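Local coordinates for beta-ketoacyl-[acyl-carrier-protein] synthase FabY (Pseudomonas aeruginosa, PDB 4CW4) that condenses acetyl-CoA with malonyl-ACP to make the acetoacetyl-ACP primer that starts fatty acid biosynthesis, working as a homodimer, at residues L412-A417 with E452-V457; A417-V422 with S459-D464; S434-H439 with D464-T469; N446-S451 with D511-R516. All blocks are in the same frame, centred on the assembly; numbering follows the deposited sequence. Where two conformers were deposited one is given.

In the fold
All four contacts lie in the C-terminal half of the ketosynthase fold, and each involves helix 444-461 or the two strands it connects. Contacts 1 and 2 are successive steps of one buried interface between helices 409-425 and 444-461, sharing Ala417 and meeting through Val457 and Val418; both are apolar, and the second subunit reaches both. Contact 3, also buried, pairs the strands on either end of helix 444-461 by backbone hydrogen bonds and carries the predicted active-site residue His439. Contact 4 is only partly buried: a loop is fixed to the same helix by charges and a serine. Glu450 of contact 4 bonds to His439 N of contact 3.

Contact 1 of 4, residues L412-A417 with E452-V457; sequences LTVAKA and EILDRV
Helices 409-425 and 444-461 run in broadly the same direction here, their local axes 9.8 Å apart at closest approach and crossing at -33°, with the CA atoms of Ala415 and Val457 the nearest pair, 5.9 Å apart. Val414 is the central side chain of the contact, touching Ile453, Leu454 and Val457. Its CG1 is anti to the backbone N (chi1 178°), which lays that methyl against the second helix, 3.8 Å from Val457 CG2. The other branch, CG2, is turned to Ile453 and meets the CG2 methyl of that residue at 3.9 Å, so the two branches of one valine serve two partners a helical turn apart. Both pairs of side chains cross obliquely rather than tip to tip.

Leu454 enters differently: its CB bond leads away from the first helix, yet CG, anti to the carbonyl carbon, puts CD2 4.1 Å from Val414 CG1. Val457 CG2 also approaches the backbone of Ala415, 4.0 Å from Ala415 N. Ala415 CB adds a looser touch on Val457 CG2, at 4.3 Å. All five residues are buried and the join is wholly apolar. Around it, Asn536 and Ser546 of neighbouring strands border Val414, while Tyr628 of the second subunit packs on Ala415. Two helices side by side, with helix 409-425 resting on strands 532-539 and 543-550 and helix 444-461 touching 532-539, are characteristic of the layered alpha-beta architecture of the thiolase-like fold, here in its C-terminal half.

Contact 2 of 4, residues A417-V422 with S459-D464; sequences AVASAV and SAFGID
Phe461 reaches from the last turn of helix 444-461 across to helix 409-425, and its ring carries most of the contact. At the root of the side chain, CB lies 4.1 Å from Val418 CG1. With CG anti to the carbonyl carbon (chi1 -72°), the ring is turned so that one face receives the same methyl: Val418 CG1 sits over its centre, 3.6 Å from the Phe461 centroid and 13° off the normal, a CH-pi contact. Phe461 CG and CD2 are the ring atoms nearest Val418 CG1, each at 3.6 Å, and CE2 meets the same valine. Along the other edge, CD1 meets Val422 CG2 at 4.1 Å, one turn on from Val418, and CE1, next to it, comes near Ala419 CA. The tip, CZ, ends against the small Ala419, 3.9 Å from its CB and 3.8 Å from Ala419 N. Val418 and Phe461 thus point in opposing directions and pass side by side.

Ile463 adds a looser touch, its CD1 4.5 Å from Val418 CG1. Between the two apolar residues the chain turns at Gly462, whose phi is positive (69°), and this brings Ile463 back beside Phe461 on the side of the first helix. Val430 of helix 427-433 borders Val418, Val422 and Ile463, and Ser613 of the second subunit packs on Phe461. The turn at Gly462 is a Schellman motif, closing the C-terminal end of helix 444-461 ahead of strand 466-469.

Contact 3 of 4, residues S434-H439 with D464-T469; sequences SFVHAH and DGWPVT
Val436 and Trp466 form the apolar centre of two parallel neighbours, strands 434-437 and 466-469, which helix 444-461 joins as a beta-alpha-beta crossover. Val436 CG2, anti to the carbonyl carbon, sits over the six-membered ring of Trp466, 3.5 Å from its centroid, in a CH-pi contact. On the same face Ala438 CB meets Val468 CG1 at 3.7 Å. The face bearing His437 repeats the pattern with the imidazole: Thr469 CG2, in the crowded position between backbone N and carbonyl carbon, lies over the ring centre, 3.5 Å from the His437 centroid. This leaves Thr469 OG1 turned to Pro500 O.

Between the faces runs the parallel ladder, each bond nearly along its C=O axis. Val436 uses both its backbone groups toward 466-469, its N donating to Pro467 O at 2.8 Å and its O accepting from Thr469 N; Ala438 N then donates to Thr469 O. Beyond this last bond lies His439, predicted to be catalytic, whose N is held by Glu450 of the helix. At the other end the indole N-H meets a hydroxyl near its ring plane: Trp466 NE1 donates to Ser434 OG at 2.9 Å and 150°, and that oxygen also bonds to Val430 O.

Contact 4 of 4, residues N446-S451 with D511-R516; sequences NRVTES and DVHQQR
Arg447 lies across the start of loop 511-516, its CB and CG against Val512 CG2 and its guanidinium against Asp511. CB lies 3.9 Å from Val512 CG2. The chain then runs extended from CG to NE, and the guanidinium grips the carboxylate side-on in a salt bridge. Arg447 NE donates to the syn lone pair of Asp511 OD1 at 2.8 Å and 166°, almost in the guanidinium plane. The second bond, Arg447 NH2 to Asp511 OD2 at 3.1 Å, meets its oxygen from above the carboxylate plane, because the two flat groups are turned 45° apart. A water accepts weak bonds from Arg447 NH2 and Asp511 N, and NH1 is bound by Asn358.

Val448 CG2 rests over one face of the carboxylate, 3.4 Å from Asp511 CG, while Arg447 NH2 comes from the other side. This is the flank of helix 444-461, the crossover helix between parallel strands 434-437 and 466-469, and the loop runs alongside it, in the same direction, on the way to strand 517-519. Ser451, one turn on, fastens the loop backbone: its OG, in the crowded rotamer (chi1 68°), accepts from His513 N at 2.9 Å and donates to Arg447 O at 2.7 Å within the helix. Val512 CG1 packs 3.6 Å from Ser451 CB. On the inner side of the helix Asn446 ND2 donates to Glu450 OE1, whose carboxylate also receives His439 N and Gly440 N.

Contact 1 of 4, residues L412-A417 with E452-V457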
# COMPACT_ATOMS: atom_id res chain seq x y z
N LEU A 412 -8.41 -19.28 -10.93
CA LEU A 412 -7.05 -19.39 -11.42
C LEU A 412 -6.05 -19.58 -10.27
O LEU A 412 -5.16 -20.43 -10.37
CB LEU A 412 -6.67 -18.17 -12.24
CG LEU A 412 -7.21 -18.11 -13.67
CD1 LEU A 412 -8.72 -18.21 -13.76
CD2 LEU A 412 -6.74 -16.85 -14.35
N THR A 413 -6.20 -18.82 -9.19
CA THR A 413 -5.25 -18.93 -8.09
C THR A 413 -5.34 -20.31 -7.42
O THR A 413 -4.32 -20.92 -7.12
CB THR A 413 -5.37 -17.80 -7.03
OG1 THR A 413 -6.59 -17.92 -6.28
CG2 THR A 413 -5.35 -16.43 -7.69
N VAL A 414 -6.55 -20.79 -7.17
CA VAL A 414 -6.70 -22.09 -6.52
C VAL A 414 -6.20 -23.22 -7.42
O VAL A 414 -5.47 -24.10 -6.98
CB VAL A 414 -8.16 -22.34 -6.07
CG1 VAL A 414 -8.29 -23.72 -5.44
CG2 VAL A 414 -8.60 -21.24 -5.07
N ALA A 415 -6.57 -23.19 -8.69
CA ALA A 415 -6.14 -24.22 -9.63
C ALA A 415 -4.62 -24.25 -9.72
O ALA A 415 -4.02 -25.33 -9.65
CB ALA A 415 -6.75 -23.99 -11.01
N LYS A 416 -4.00 -23.09 -9.90
CA LYS A 416 -2.54 -23.06 -10.03
C LYS A 416 -1.87 -23.52 -8.74
O LYS A 416 -0.83 -24.19 -8.76
CB LYS A 416 -2.03 -21.66 -10.40
CG LYS A 416 -2.39 -21.22 -11.79
CD LYS A 416 -1.85 -19.84 -12.09
CE LYS A 416 -0.35 -19.86 -12.25
NZ LYS A 416 0.24 -18.53 -12.54
N ALA A 417 -2.46 -23.17 -7.60
CA ALA A 417 -1.88 -23.58 -6.31
C ALA A 417 -1.88 -25.10 -6.17
O ALA A 417 -0.87 -25.71 -5.79
CB ALA A 417 -2.63 -22.92 -5.14
N GLU A 452 -18.05 -23.21 -4.77
CA GLU A 452 -18.08 -23.64 -6.16
C GLU A 452 -16.66 -23.72 -6.73
O GLU A 452 -16.34 -24.67 -7.43
CB GLU A 452 -18.95 -22.72 -7.01
CG GLU A 452 -18.97 -23.14 -8.45
CD GLU A 452 -20.12 -22.52 -9.21
OE1 GLU A 452 -20.70 -21.54 -8.73
OE2 GLU A 452 -20.43 -23.04 -10.30
N ILE A 453 -15.82 -22.73 -6.45
CA ILE A 453 -14.42 -22.81 -6.89
C ILE A 453 -13.71 -24.03 -6.30
O ILE A 453 -13.07 -24.79 -7.02
CB ILE A 453 -13.67 -21.55 -6.48
CG1 ILE A 453 -14.18 -20.35 -7.27
CG2 ILE A 453 -12.16 -21.71 -6.69
CD1 ILE A 453 -13.79 -19.01 -6.69
N LEU A 454 -13.80 -24.21 -4.99
CA LEU A 454 -13.10 -25.34 -4.38
C LEU A 454 -13.62 -26.69 -4.89
O LEU A 454 -12.85 -27.60 -5.16
CB LEU A 454 -13.19 -25.29 -2.86
CG LEU A 454 -12.63 -24.04 -2.20
CD1 LEU A 454 -12.90 -24.05 -0.71
CD2 LEU A 454 -11.14 -23.89 -2.48
N ASP A 455 -14.93 -26.80 -5.02
CA ASP A 455 -15.54 -28.02 -5.51
C ASP A 455 -15.07 -28.33 -6.93
O ASP A 455 -14.76 -29.48 -7.26
CB ASP A 455 -17.05 -27.88 -5.48
CG ASP A 455 -17.77 -29.20 -5.59
OD1 ASP A 455 -17.43 -30.15 -4.84
OD2 ASP A 455 -18.69 -29.27 -6.42
N ARG A 456 -14.99 -27.32 -7.78
CA ARG A 456 -14.62 -27.55 -9.17
C ARG A 456 -13.12 -27.83 -9.35
O ARG A 456 -12.73 -28.63 -10.22
CB ARG A 456 -15.08 -26.38 -10.03
CG ARG A 456 -16.59 -26.26 -10.10
CD ARG A 456 -17.00 -25.18 -11.08
NE ARG A 456 -16.53 -25.51 -12.42
CZ ARG A 456 -16.40 -24.64 -13.42
NH1 ARG A 456 -16.71 -23.37 -13.24
NH2 ARG A 456 -15.95 -25.06 -14.59
N VAL A 457 -12.28 -27.22 -8.53
CA VAL A 457 -10.86 -27.56 -8.54
C VAL A 457 -10.66 -28.98 -7.98
O VAL A 457 -9.89 -29.76 -8.53
CB VAL A 457 -10.02 -26.54 -7.77
CG1 VAL A 457 -8.60 -27.01 -7.61
CG2 VAL A 457 -10.06 -25.20 -8.49

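Contact 2 of 4, residues A417-V422 with S459-D464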
# COMPACT_ATOMS: atom_id res chain seq x y z
N ALA A 417 -2.46 -23.17 -7.60
CA ALA A 417 -1.88 -23.58 -6.31
C ALA A 417 -1.88 -25.10 -6.17
O ALA A 417 -0.87 -25.71 -5.79
CB ALA A 417 -2.63 -22.92 -5.14
N VAL A 418 -3.02 -25.71 -6.46
CA VAL A 418 -3.13 -27.16 -6.39
C VAL A 418 -2.15 -27.83 -7.37
O VAL A 418 -1.43 -28.76 -6.99
CB VAL A 418 -4.59 -27.62 -6.59
CG1 VAL A 418 -4.67 -29.14 -6.59
CG2 VAL A 418 -5.47 -27.06 -5.46
N ALA A 419 -2.08 -27.35 -8.61
CA ALA A 419 -1.18 -27.94 -9.58
C ALA A 419 0.26 -27.85 -9.08
O ALA A 419 1.05 -28.80 -9.25
CB ALA A 419 -1.31 -27.25 -10.93
N SER A 420 0.62 -26.72 -8.47
CA SER A 420 1.99 -26.53 -8.02
C SER A 420 2.33 -27.53 -6.91
O SER A 420 3.43 -28.08 -6.87
CB SER A 420 2.25 -25.10 -7.57
OG SER A 420 1.64 -24.81 -6.34
N ALA A 421 1.35 -27.78 -6.03
CA ALA A 421 1.55 -28.73 -4.95
C ALA A 421 1.69 -30.15 -5.50
O ALA A 421 2.50 -30.93 -5.01
CB ALA A 421 0.40 -28.65 -3.94
N VAL A 422 0.91 -30.50 -6.52
CA VAL A 422 1.03 -31.82 -7.14
C VAL A 422 2.45 -32.05 -7.63
O VAL A 422 3.01 -33.13 -7.47
CB VAL A 422 0.01 -32.00 -8.28
CG1 VAL A 422 0.29 -33.25 -9.10
CG2 VAL A 422 -1.42 -32.04 -7.73
N SER A 459 -12.71 -31.40 -8.25
CA SER A 459 -13.13 -32.35 -9.26
C SER A 459 -12.03 -32.50 -10.31
O SER A 459 -11.70 -33.62 -10.71
CB SER A 459 -14.44 -31.88 -9.89
OG SER A 459 -14.86 -32.80 -10.87
N ALA A 460 -11.46 -31.38 -10.73
CA ALA A 460 -10.40 -31.41 -11.73
C ALA A 460 -9.21 -32.26 -11.28
O ALA A 460 -8.61 -32.96 -12.09
CB ALA A 460 -9.94 -29.99 -12.06
N PHE A 461 -8.88 -32.23 -9.99
CA PHE A 461 -7.70 -32.94 -9.49
C PHE A 461 -8.06 -34.27 -8.82
O PHE A 461 -7.20 -34.93 -8.24
CB PHE A 461 -6.89 -32.03 -8.56
CG PHE A 461 -6.16 -30.94 -9.29
CD1 PHE A 461 -4.90 -31.16 -9.81
CD2 PHE A 461 -6.76 -29.71 -9.50
CE1 PHE A 461 -4.23 -30.15 -10.50
CE2 PHE A 461 -6.10 -28.71 -10.21
CZ PHE A 461 -4.84 -28.94 -10.71
N GLY A 462 -9.32 -34.67 -8.91
CA GLY A 462 -9.74 -35.96 -8.39
C GLY A 462 -9.68 -36.05 -6.88
O GLY A 462 -9.41 -37.11 -6.33
N ILE A 463 -9.97 -34.94 -6.20
CA ILE A 463 -10.00 -34.89 -4.75
C ILE A 463 -11.44 -35.08 -4.30
O ILE A 463 -12.36 -34.52 -4.90
CB ILE A 463 -9.53 -33.51 -4.23
CG1 ILE A 463 -8.19 -33.14 -4.88
CG2 ILE A 463 -9.41 -33.53 -2.72
CD1 ILE A 463 -7.68 -31.74 -4.53
N ASP A 464 -11.63 -35.86 -3.24
CA ASP A 464 -12.95 -35.99 -2.63
C ASP A 464 -12.79 -35.75 -1.14
O ASP A 464 -11.70 -35.91 -0.60
CB ASP A 464 -13.54 -37.37 -2.92
CG ASP A 464 -15.04 -37.43 -2.64
OD1 ASP A 464 -15.70 -36.36 -2.58
OD2 ASP A 464 -15.55 -38.55 -2.48

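Contact 3 of 4, residues S434-H439 with D464-T469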
# COMPACT_ATOMS: atom_id res chain seq x y z
N SER A 434 -4.21 -33.15 2.07
CA SER A 434 -4.23 -31.69 1.97
C SER A 434 -5.55 -31.14 2.50
O SER A 434 -6.56 -31.85 2.54
CB SER A 434 -3.96 -31.20 0.54
OG SER A 434 -5.10 -31.31 -0.29
N PHE A 435 -5.53 -29.88 2.93
CA PHE A 435 -6.72 -29.19 3.40
C PHE A 435 -6.69 -27.74 2.92
O PHE A 435 -5.65 -27.23 2.48
CB PHE A 435 -6.90 -29.32 4.92
CG PHE A 435 -5.87 -28.58 5.77
CD1 PHE A 435 -4.55 -28.99 5.83
CD2 PHE A 435 -6.27 -27.51 6.57
CE1 PHE A 435 -3.63 -28.32 6.65
CE2 PHE A 435 -5.36 -26.85 7.38
CZ PHE A 435 -4.04 -27.26 7.42
N VAL A 436 -7.85 -27.11 3.00
CA VAL A 436 -8.01 -25.73 2.54
C VAL A 436 -8.38 -24.85 3.72
O VAL A 436 -9.32 -25.11 4.47
CB VAL A 436 -9.13 -25.61 1.48
CG1 VAL A 436 -9.32 -24.15 1.04
CG2 VAL A 436 -8.86 -26.51 0.28
N HIS A 437 -7.60 -23.79 3.90
CA HIS A 437 -7.99 -22.67 4.74
C HIS A 437 -8.80 -21.74 3.85
O HIS A 437 -8.25 -20.92 3.10
CB HIS A 437 -6.77 -21.97 5.35
CG HIS A 437 -6.65 -22.24 6.81
ND1 HIS A 437 -7.37 -21.55 7.74
CD2 HIS A 437 -5.94 -23.19 7.50
CE1 HIS A 437 -7.12 -22.04 8.95
NE2 HIS A 437 -6.25 -23.03 8.82
N ALA A 438 -10.12 -21.90 3.93
CA ALA A 438 -11.02 -21.15 3.09
C ALA A 438 -11.01 -19.70 3.49
O ALA A 438 -10.85 -19.36 4.65
CB ALA A 438 -12.42 -21.68 3.19
N HIS A 439 -11.24 -18.86 2.50
CA HIS A 439 -11.42 -17.44 2.74
C HIS A 439 -12.55 -17.27 3.75
O HIS A 439 -12.39 -16.58 4.74
CB HIS A 439 -11.74 -16.72 1.44
CG HIS A 439 -11.96 -15.26 1.61
ND1 HIS A 439 -10.97 -14.42 2.08
CD2 HIS A 439 -13.04 -14.48 1.39
CE1 HIS A 439 -11.43 -13.18 2.13
NE2 HIS A 439 -12.70 -13.20 1.73
N ASP A 464 -11.63 -35.86 -3.24
CA ASP A 464 -12.95 -35.99 -2.63
C ASP A 464 -12.79 -35.75 -1.14
O ASP A 464 -11.70 -35.91 -0.60
CB ASP A 464 -13.54 -37.37 -2.92
CG ASP A 464 -15.04 -37.43 -2.64
OD1 ASP A 464 -15.70 -36.36 -2.58
OD2 ASP A 464 -15.55 -38.55 -2.48
N GLY A 465 -13.87 -35.34 -0.47
CA GLY A 465 -13.83 -35.08 0.96
C GLY A 465 -12.74 -34.10 1.37
O GLY A 465 -12.08 -34.27 2.39
N TRP A 466 -12.54 -33.06 0.56
CA TRP A 466 -11.43 -32.12 0.76
C TRP A 466 -11.71 -31.34 2.03
O TRP A 466 -12.68 -30.59 2.09
CB TRP A 466 -11.33 -31.15 -0.40
CG TRP A 466 -9.97 -30.57 -0.70
CD1 TRP A 466 -8.78 -30.92 -0.16
CD2 TRP A 466 -9.71 -29.54 -1.66
NE1 TRP A 466 -7.77 -30.16 -0.73
CE2 TRP A 466 -8.32 -29.31 -1.65
CE3 TRP A 466 -10.52 -28.80 -2.51
CZ2 TRP A 466 -7.71 -28.37 -2.49
CZ3 TRP A 466 -9.92 -27.86 -3.34
CH2 TRP A 466 -8.53 -27.66 -3.33
N PRO A 467 -10.86 -31.50 3.05
CA PRO A 467 -11.20 -30.83 4.31
C PRO A 467 -11.03 -29.32 4.22
O PRO A 467 -10.02 -28.81 3.71
CB PRO A 467 -10.22 -31.44 5.32
CG PRO A 467 -9.76 -32.72 4.67
CD PRO A 467 -9.73 -32.43 3.21
N VAL A 468 -12.05 -28.63 4.73
CA VAL A 468 -12.11 -27.17 4.72
C VAL A 468 -12.28 -26.63 6.14
O VAL A 468 -13.09 -27.12 6.92
CB VAL A 468 -13.31 -26.69 3.85
CG1 VAL A 468 -13.48 -25.17 3.92
CG2 VAL A 468 -13.15 -27.14 2.41
N THR A 469 -11.51 -25.60 6.46
CA THR A 469 -11.62 -24.90 7.73
C THR A 469 -11.68 -23.39 7.45
O THR A 469 -11.32 -22.95 6.36
CB THR A 469 -10.46 -25.28 8.67
OG1 THR A 469 -10.66 -24.73 9.98
CG2 THR A 469 -9.11 -24.84 8.12

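Contact 4 of 4, residues N446-S451 with D511-R516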
# COMPACT_ATOMS: atom_id res chain seq x y z
N ASN A 446 -20.01 -15.25 -0.69
CA ASN A 446 -18.78 -16.01 -0.55
C ASN A 446 -19.06 -17.50 -0.38
O ASN A 446 -18.36 -18.34 -0.94
CB ASN A 446 -17.89 -15.56 0.61
CG ASN A 446 -16.57 -16.30 0.60
OD1 ASN A 446 -15.70 -16.01 -0.21
ND2 ASN A 446 -16.43 -17.30 1.45
N ARG A 447 -20.08 -17.84 0.39
CA ARG A 447 -20.27 -19.26 0.69
C ARG A 447 -20.58 -20.04 -0.57
O ARG A 447 -20.15 -21.17 -0.73
CB ARG A 447 -21.34 -19.46 1.77
CG ARG A 447 -22.76 -19.21 1.31
CD ARG A 447 -23.74 -19.20 2.48
NE ARG A 447 -25.13 -19.25 2.01
CZ ARG A 447 -26.15 -18.56 2.52
NH1 ARG A 447 -25.99 -17.74 3.53
NH2 ARG A 447 -27.35 -18.72 2.00
N VAL A 448 -21.32 -19.41 -1.49
CA VAL A 448 -21.63 -20.04 -2.77
C VAL A 448 -20.42 -19.98 -3.73
O VAL A 448 -19.96 -21.01 -4.23
CB VAL A 448 -22.88 -19.39 -3.43
CG1 VAL A 448 -23.07 -19.89 -4.87
CG2 VAL A 448 -24.10 -19.67 -2.59
N THR A 449 -19.92 -18.77 -3.98
CA THR A 449 -18.85 -18.63 -4.97
C THR A 449 -17.56 -19.35 -4.59
O THR A 449 -16.92 -19.95 -5.45
CB THR A 449 -18.54 -17.16 -5.31
OG1 THR A 449 -18.14 -16.44 -4.14
CG2 THR A 449 -19.73 -16.52 -5.91
N GLU A 450 -17.17 -19.30 -3.32
CA GLU A 450 -15.95 -19.97 -2.90
C GLU A 450 -16.11 -21.48 -2.90
O GLU A 450 -15.22 -22.19 -3.34
CB GLU A 450 -15.44 -19.49 -1.54
CG GLU A 450 -14.05 -20.05 -1.26
CD GLU A 450 -13.40 -19.64 0.05
OE1 GLU A 450 -14.10 -19.20 0.99
OE2 GLU A 450 -12.17 -19.83 0.18
N SER A 451 -17.23 -21.98 -2.40
CA SER A 451 -17.41 -23.42 -2.42
C SER A 451 -17.46 -23.96 -3.85
O SER A 451 -16.94 -25.03 -4.12
CB SER A 451 -18.65 -23.84 -1.62
OG SER A 451 -19.87 -23.43 -2.22
N ASP A 511 -27.28 -23.78 -0.04
CA ASP A 511 -26.78 -23.40 -1.37
C ASP A 511 -25.27 -23.58 -1.53
O ASP A 511 -24.72 -23.26 -2.57
CB ASP A 511 -27.22 -21.98 -1.76
CG ASP A 511 -26.75 -20.90 -0.78
OD1 ASP A 511 -25.90 -21.21 0.10
OD2 ASP A 511 -27.22 -19.74 -0.93
N VAL A 512 -24.60 -24.09 -0.50
CA VAL A 512 -23.17 -24.31 -0.59
C VAL A 512 -22.89 -25.57 -1.42
O VAL A 512 -23.57 -26.59 -1.28
CB VAL A 512 -22.57 -24.44 0.81
CG1 VAL A 512 -21.13 -24.95 0.75
CG2 VAL A 512 -22.64 -23.09 1.53
N HIS A 513 -21.87 -25.50 -2.28
CA HIS A 513 -21.49 -26.63 -3.13
C HIS A 513 -20.55 -27.54 -2.33
O HIS A 513 -19.43 -27.15 -2.01
CB HIS A 513 -20.77 -26.12 -4.37
CG HIS A 513 -21.61 -25.26 -5.26
ND1 HIS A 513 -21.48 -25.27 -6.64
CD2 HIS A 513 -22.57 -24.34 -4.98
CE1 HIS A 513 -22.32 -24.40 -7.16
NE2 HIS A 513 -22.99 -23.82 -6.18
N GLN A 514 -20.99 -28.76 -2.04
CA GLN A 514 -20.30 -29.64 -1.10
C GLN A 514 -19.86 -30.98 -1.64
O GLN A 514 -19.29 -31.75 -0.88
CB GLN A 514 -21.25 -29.99 0.06
CG GLN A 514 -21.62 -28.88 0.92
CD GLN A 514 -22.24 -29.33 2.21
OE1 GLN A 514 -23.47 -29.33 2.36
NE2 GLN A 514 -21.40 -29.66 3.17
N GLN A 515 -20.16 -31.31 -2.89
CA GLN A 515 -20.01 -32.71 -3.32
C GLN A 515 -18.63 -33.27 -2.99
O GLN A 515 -18.53 -34.39 -2.51
CB GLN A 515 -20.34 -32.93 -4.80
CG GLN A 515 -20.32 -34.43 -5.17
CD GLN A 515 -20.61 -34.75 -6.64
OE1 GLN A 515 -20.99 -33.89 -7.44
NE2 GLN A 515 -20.42 -36.01 -6.99
N ARG A 516 -17.58 -32.48 -3.23
CA ARG A 516 -16.20 -32.92 -3.01
C ARG A 516 -15.50 -32.28 -1.81
O ARG A 516 -14.30 -32.42 -1.66
CB ARG A 516 -15.38 -32.69 -4.28
CG ARG A 516 -15.70 -33.73 -5.36
CD ARG A 516 -15.68 -33.17 -6.76
NE ARG A 516 -16.82 -32.29 -7.01
CZ ARG A 516 -17.74 -32.45 -7.97
NH1 ARG A 516 -17.69 -33.48 -8.80
NH2 ARG A 516 -18.71 -31.56 -8.09
O HOH W 1 -28.93 -21.46 1.29